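Local atomic coordinates of Rho guanine nucleotide exchange factor 12 (Homo sapiens, PDB entry 1TXD), a protein that acts as a guanine nucleotide exchange factor for the GTPase RhoA and may link it to the G-protein alpha subunits 12 and 13. Residues V28-F33 and S96-I101; K176-L181 and H203-L208. The protein carries 1 engineered substitution. One frame throughout, in Å; residues are numbered along the deposited sequence.

Contact 1: residues V28-F33 and S96-I101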
loop_
_atom_site.group_PDB
_atom_site.type_symbol
_atom_site.label_atom_id
_atom_site.label_comp_id
_atom_site.label_asym_id
_atom_site.label_seq_id
_atom_site.Cartn_x
_atom_site.Cartn_y
_atom_site.Cartn_z
ATOM N N VAL A 28 -11.888 24.334 13.250
ATOM C CA VAL A 28 -10.935 23.397 12.701
ATOM C C VAL A 28 -10.418 22.375 13.730
ATOM O O VAL A 28 -10.120 21.245 13.350
ATOM C CB VAL A 28 -9.764 24.078 11.968
ATOM C CG1 VAL A 28 -10.268 24.881 10.792
ATOM C CG2 VAL A 28 -8.932 24.929 12.901
ATOM N N ILE A 29 -10.332 22.727 15.014
ATOM C CA ILE A 29 -10.048 21.714 16.017
ATOM C C ILE A 29 -11.221 20.736 16.061
ATOM O O ILE A 29 -11.055 19.537 16.285
ATOM C CB ILE A 29 -9.832 22.309 17.425
ATOM C CG1 ILE A 29 -8.480 22.990 17.515
ATOM C CG2 ILE A 29 -9.859 21.210 18.484
ATOM C CD1 ILE A 29 -8.333 23.872 18.743
ATOM N N ASN A 30 -12.416 21.258 15.872
ATOM C CA ASN A 30 -13.600 20.429 15.942
ATOM C C ASN A 30 -13.769 19.505 14.749
ATOM O O ASN A 30 -14.388 18.454 14.882
ATOM C CB ASN A 30 -14.840 21.284 16.098
ATOM C CG ASN A 30 -15.186 21.465 17.509
ATOM O OD1 ASN A 30 -15.913 20.656 18.080
ATOM N ND2 ASN A 30 -14.652 22.538 18.125
ATOM N N GLU A 31 -13.227 19.928 13.605
ATOM C CA GLU A 31 -13.171 19.117 12.424
ATOM C C GLU A 31 -12.273 17.889 12.667
ATOM O O GLU A 31 -12.604 16.811 12.215
ATOM C CB GLU A 31 -12.657 19.959 11.237
ATOM C CG GLU A 31 -12.638 19.295 9.860
ATOM C CD GLU A 31 -14.014 18.911 9.329
ATOM O OE1 GLU A 31 -14.987 18.860 10.140
ATOM O OE2 GLU A 31 -14.122 18.627 8.097
ATOM N N LEU A 32 -11.149 18.076 13.357
ATOM C CA LEU A 32 -10.236 17.018 13.645
ATOM C C LEU A 32 -10.927 16.040 14.576
ATOM O O LEU A 32 -10.967 14.836 14.274
ATOM C CB LEU A 32 -8.947 17.534 14.278
ATOM C CG LEU A 32 -8.111 16.477 15.015
ATOM C CD1 LEU A 32 -7.533 15.396 14.075
ATOM C CD2 LEU A 32 -7.035 17.155 15.755
ATOM N N PHE A 33 -11.544 16.553 15.635
ATOM C CA PHE A 33 -12.234 15.680 16.560
ATOM C C PHE A 33 -13.390 14.927 15.898
ATOM O O PHE A 33 -13.449 13.728 16.019
ATOM C CB PHE A 33 -12.726 16.416 17.805
ATOM C CG PHE A 33 -11.613 16.989 18.682
ATOM C CD1 PHE A 33 -10.287 17.051 18.255
ATOM C CD2 PHE A 33 -11.920 17.505 19.934
ATOM C CE1 PHE A 33 -9.290 17.626 19.068
ATOM C CE2 PHE A 33 -10.929 18.058 20.736
ATOM C CZ PHE A 33 -9.616 18.103 20.296
ATOM N N SER A 96 -16.896 24.389 26.566
ATOM C CA SER A 96 -16.794 23.686 25.279
ATOM C C SER A 96 -15.827 24.391 24.332
ATOM O O SER A 96 -15.577 23.922 23.218
ATOM C CB SER A 96 -18.156 23.484 24.619
ATOM O OG SER A 96 -19.159 23.290 25.593
ATOM N N VAL A 97 -15.265 25.500 24.804
ATOM C CA VAL A 97 -14.178 26.178 24.130
ATOM C C VAL A 97 -12.900 25.472 24.543
ATOM O O VAL A 97 -12.643 25.276 25.724
ATOM C CB VAL A 97 -14.108 27.645 24.528
ATOM C CG1 VAL A 97 -12.914 28.339 23.877
ATOM C CG2 VAL A 97 -15.390 28.316 24.159
ATOM N N ILE A 98 -12.117 25.085 23.547
ATOM C CA ILE A 98 -10.880 24.371 23.762
ATOM C C ILE A 98 -9.806 25.425 23.804
ATOM O O ILE A 98 -9.819 26.344 22.986
ATOM C CB ILE A 98 -10.647 23.383 22.610
ATOM C CG1 ILE A 98 -11.610 22.199 22.742
ATOM C CG2 ILE A 98 -9.231 22.898 22.573
ATOM C CD1 ILE A 98 -12.670 22.190 21.680
ATOM N N ASP A 99 -8.868 25.277 24.729
ATOM C CA ASP A 99 -7.760 26.217 24.813
ATOM C C ASP A 99 -6.588 25.652 24.029
ATOM O O ASP A 99 -6.746 25.386 22.836
ATOM C CB ASP A 99 -7.431 26.564 26.277
ATOM C CG ASP A 99 -8.541 27.377 26.947
ATOM O OD1 ASP A 99 -9.046 28.365 26.327
ATOM O OD2 ASP A 99 -8.978 27.094 28.091
ATOM N N GLN A 100 -5.460 25.410 24.697
ATOM C CA GLN A 100 -4.209 25.028 24.060
ATOM C C GLN A 100 -4.307 23.570 23.678
ATOM O O GLN A 100 -4.885 22.803 24.426
ATOM C CB GLN A 100 -3.028 25.173 25.031
ATOM C CG GLN A 100 -3.001 26.453 25.857
ATOM C CD GLN A 100 -2.979 27.689 24.968
ATOM O OE1 GLN A 100 -2.158 27.771 24.055
ATOM N NE2 GLN A 100 -3.890 28.626 25.204
ATOM N N ILE A 101 -3.736 23.202 22.536
ATOM C CA ILE A 101 -3.808 21.825 22.022
ATOM C C ILE A 101 -2.505 21.274 21.414
ATOM O O ILE A 101 -2.385 20.079 21.208
ATOM C CB ILE A 101 -4.959 21.691 21.012
ATOM C CG1 ILE A 101 -5.584 20.318 21.117
ATOM C CG2 ILE A 101 -4.487 21.963 19.560
ATOM C CD1 ILE A 101 -6.329 19.922 19.917
#
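The ring of Phe-33 meets the CD1 methyl of Ile-101 at its edge, near the ring plane, with CZ and CE1 each 3.8 Å from that methyl; the two side chains reach toward each other, tip to tip. One face of the same ring carries CG2 of Ile-29, one helical turn earlier, 3.6 Å above the plane and displaced toward the rim, while CG of Leu-32 lies in plane at another edge. Ile-29 joins both isoleucines of the loop. Its CG2, anti to the backbone N, meets Ile-101 CD1 at 4.0 Å, and its CD1 lies 4.1 Å from Ile-98 CG2, the side chains sliding past each other in opposite directions. Isoleucine suits positions 29 and 98, where each side chain uses both its CG2 and its CD1 methyl in the buried seam, whereas Ile-101 reaches in with CD1 alone. Ile-98 CD1 also touches Asn-30, whose ND2 is hydrogen-bonded to the carbonyl oxygen of Gln-26. Gln-26 fixes the loop too, its NE2 binding Ile-98 O. In the DH domain, the contact lays the loop before helix 102-109 on helix 20-57, with Met-86 and Arg-90 of helix 72-90 packing on Phe-33 and Ile-184 of helix 169-186 on Ile-29.

Contact 2: residues K176-L181 and H203-L208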
loop_
_atom_site.group_PDB
_atom_site.type_symbol
_atom_site.label_atom_id
_atom_site.label_comp_id
_atom_site.label_asym_id
_atom_site.label_seq_id
_atom_site.Cartn_x
_atom_site.Cartn_y
_atom_site.Cartn_z
ATOM N N LYS A 176 -5.289 12.527 5.700
ATOM C CA LYS A 176 -6.038 13.679 6.209
ATOM C C LYS A 176 -5.370 14.387 7.402
ATOM O O LYS A 176 -5.467 15.595 7.559
ATOM C CB LYS A 176 -7.471 13.240 6.599
ATOM C CG LYS A 176 -8.403 12.816 5.438
ATOM C CD LYS A 176 -8.682 13.965 4.488
ATOM C CE LYS A 176 -9.331 13.528 3.159
ATOM N NZ LYS A 176 -10.684 12.918 3.297
ATOM N N TYR A 177 -4.659 13.657 8.249
ATOM C CA TYR A 177 -4.088 14.295 9.442
ATOM C C TYR A 177 -3.231 15.520 9.153
ATOM O O TYR A 177 -3.385 16.542 9.823
ATOM C CB TYR A 177 -3.310 13.289 10.277
ATOM C CG TYR A 177 -4.192 12.326 11.005
ATOM C CD1 TYR A 177 -5.203 12.775 11.862
ATOM C CD2 TYR A 177 -4.007 10.967 10.888
ATOM C CE1 TYR A 177 -5.988 11.879 12.571
ATOM C CE2 TYR A 177 -4.818 10.076 11.591
ATOM C CZ TYR A 177 -5.779 10.529 12.404
ATOM O OH TYR A 177 -6.567 9.645 13.076
ATOM N N PRO A 178 -2.356 15.473 8.150
ATOM C CA PRO A 178 -1.493 16.623 7.904
ATOM C C PRO A 178 -2.264 17.910 7.616
ATOM O O PRO A 178 -1.859 18.980 8.077
ATOM C CB PRO A 178 -0.681 16.210 6.684
ATOM C CG PRO A 178 -0.713 14.779 6.650
ATOM C CD PRO A 178 -2.071 14.364 7.228
ATOM N N LEU A 179 -3.353 17.800 6.864
ATOM C CA LEU A 179 -4.103 18.956 6.403
ATOM C C LEU A 179 -4.916 19.516 7.578
ATOM O O LEU A 179 -4.942 20.721 7.831
ATOM C CB LEU A 179 -5.021 18.535 5.248
ATOM C CG LEU A 179 -4.403 17.674 4.121
ATOM C CD1 LEU A 179 -5.481 16.959 3.239
ATOM C CD2 LEU A 179 -3.441 18.576 3.275
ATOM N N LEU A 180 -5.535 18.622 8.323
ATOM C CA LEU A 180 -6.254 18.998 9.534
ATOM C C LEU A 180 -5.390 19.780 10.523
ATOM O O LEU A 180 -5.836 20.789 11.062
ATOM C CB LEU A 180 -6.813 17.769 10.210
ATOM C CG LEU A 180 -7.919 17.051 9.439
ATOM C CD1 LEU A 180 -8.073 15.611 9.907
ATOM C CD2 LEU A 180 -9.255 17.790 9.541
ATOM N N LEU A 181 -4.151 19.329 10.731
ATOM C CA LEU A 181 -3.232 19.981 11.654
ATOM C C LEU A 181 -2.687 21.291 11.065
ATOM O O LEU A 181 -2.544 22.261 11.782
ATOM C CB LEU A 181 -2.102 19.026 12.117
ATOM C CG LEU A 181 -2.483 18.169 13.345
ATOM C CD1 LEU A 181 -3.522 17.195 12.974
ATOM C CD2 LEU A 181 -1.334 17.383 13.943
ATOM N N HIS A 203 5.324 15.707 11.769
ATOM C CA HIS A 203 5.290 14.305 12.194
ATOM C C HIS A 203 4.185 13.550 11.454
ATOM O O HIS A 203 4.427 12.451 10.957
ATOM C CB HIS A 203 5.121 14.163 13.705
ATOM C CG HIS A 203 6.374 14.429 14.490
ATOM N ND1 HIS A 203 7.464 13.580 14.479
ATOM C CD2 HIS A 203 6.694 15.435 15.344
ATOM C CE1 HIS A 203 8.411 14.068 15.266
ATOM N NE2 HIS A 203 7.968 15.189 15.810
ATOM N N CYS A 204 2.987 14.122 11.333
ATOM C CA CYS A 204 1.910 13.385 10.644
ATOM C C CYS A 204 2.350 13.103 9.208
ATOM O O CYS A 204 2.120 12.031 8.669
ATOM C CB CYS A 204 0.580 14.126 10.672
ATOM S SG CYS A 204 -0.238 14.055 12.251
ATOM N N ARG A 205 3.033 14.061 8.617
ATOM C CA ARG A 205 3.597 13.879 7.288
ATOM C C ARG A 205 4.640 12.779 7.262
ATOM O O ARG A 205 4.613 11.968 6.366
ATOM C CB ARG A 205 4.180 15.193 6.757
ATOM C CG ARG A 205 3.363 15.772 5.612
ATOM C CD ARG A 205 3.807 17.146 5.151
ATOM N NE ARG A 205 2.620 17.973 5.224
ATOM C CZ ARG A 205 2.428 18.982 6.058
ATOM N NH1 ARG A 205 3.365 19.409 6.905
ATOM N NH2 ARG A 205 1.273 19.579 6.019
ATOM N N GLN A 206 5.548 12.748 8.242
ATOM C CA GLN A 206 6.507 11.633 8.392
ATOM C C GLN A 206 5.808 10.265 8.495
ATOM O O GLN A 206 6.225 9.330 7.865
ATOM C CB GLN A 206 7.371 11.808 9.644
ATOM C CG GLN A 206 8.639 12.659 9.484
ATOM C CD GLN A 206 9.487 12.665 10.766
ATOM O OE1 GLN A 206 9.895 13.736 11.229
ATOM N NE2 GLN A 206 9.703 11.479 11.362
ATOM N N ILE A 207 4.784 10.172 9.333
ATOM C CA ILE A 207 3.982 8.959 9.497
ATOM C C ILE A 207 3.370 8.507 8.169
ATOM O O ILE A 207 3.435 7.341 7.808
ATOM C CB ILE A 207 2.857 9.198 10.495
ATOM C CG1 ILE A 207 3.392 9.272 11.909
ATOM C CG2 ILE A 207 1.817 8.135 10.397
ATOM C CD1 ILE A 207 2.330 9.742 12.971
ATOM N N LEU A 208 2.749 9.437 7.472
ATOM C CA LEU A 208 2.148 9.151 6.203
ATOM C C LEU A 208 3.204 8.617 5.247
ATOM O O LEU A 208 2.966 7.591 4.630
ATOM C CB LEU A 208 1.490 10.406 5.619
ATOM C CG LEU A 208 0.971 10.344 4.192
ATOM C CD1 LEU A 208 -0.086 9.276 4.045
ATOM C CD2 LEU A 208 0.469 11.781 3.694
#
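Helices 169-186 and 191-230, neighbours in the all-helical DH domain, pack here through Pro-178 and Cys-204, whose CA atoms lie only 5.4 Å apart. The small Cys-204 suits so close an approach: its CB rests 4.1 Å from Pro-178 N, a nitrogen that has no hydrogen to give to the preceding turn, where the helix is kinked. With SG anti to its own carbonyl carbon (chi1 -75°), the thiol enters the angle between Tyr-177 and Leu-181. SG is 3.7 Å from Tyr-177 CB and 3.9 Å from Leu-181 CD2, and it stands obliquely to the tyrosine ring as a sulfur-aromatic contact, 5.5 Å from the centroid. The two segments form an antiparallel helix pair, their axes 8.4 Å apart at closest and their directions 169° from one another, an arrangement in keeping with the elongated helical bundle of RhoGEF domains. On the flank of the seam, Arg-205 lays its guanidinium beside the proline, NE and NH2 each 4.0 Å from Pro-178 CB. A long side chain suits this margin, since it carries the guanidinium over to the proline and, from there, to acids: NH2 forms a salt bridge with Asp-182 and NH1 one with Asp-202. Further along, Leu-208 CD2 makes a looser apolar contact with Pro-178 CG. Tyr-177 points its hydroxyl away from this seam to a hydrogen bond with Glu-36 of helix 20-57, while Phe-109 of helix 102-109 packs against Tyr-177, Leu-181 and Cys-204.

How the contacts relate
From the N terminus, helix 20-57 supplies residues 28-33, and the chain passes through helices 62-69 and 72-90 before residues 96-101 return to it, so contact 1 closes a largely helical loop of 62 residues. Contact 2 opens later: helix 169-186 turns back into helix 191-230, enclosing 21 residues. The two loops follow in series, neither nested nor crossed, within the DH domain. Their centres are 17 Å apart, yet they touch where helices 20-57 and 169-186 meet: Glu-31 CG lies 3.7 Å from Leu-180 CD2, and Leu-32 packs on Tyr-177 and Leu-180. The inter-helix loop, helix 20-57, helix 169-186 and helix 191-230 are thus connected in turn.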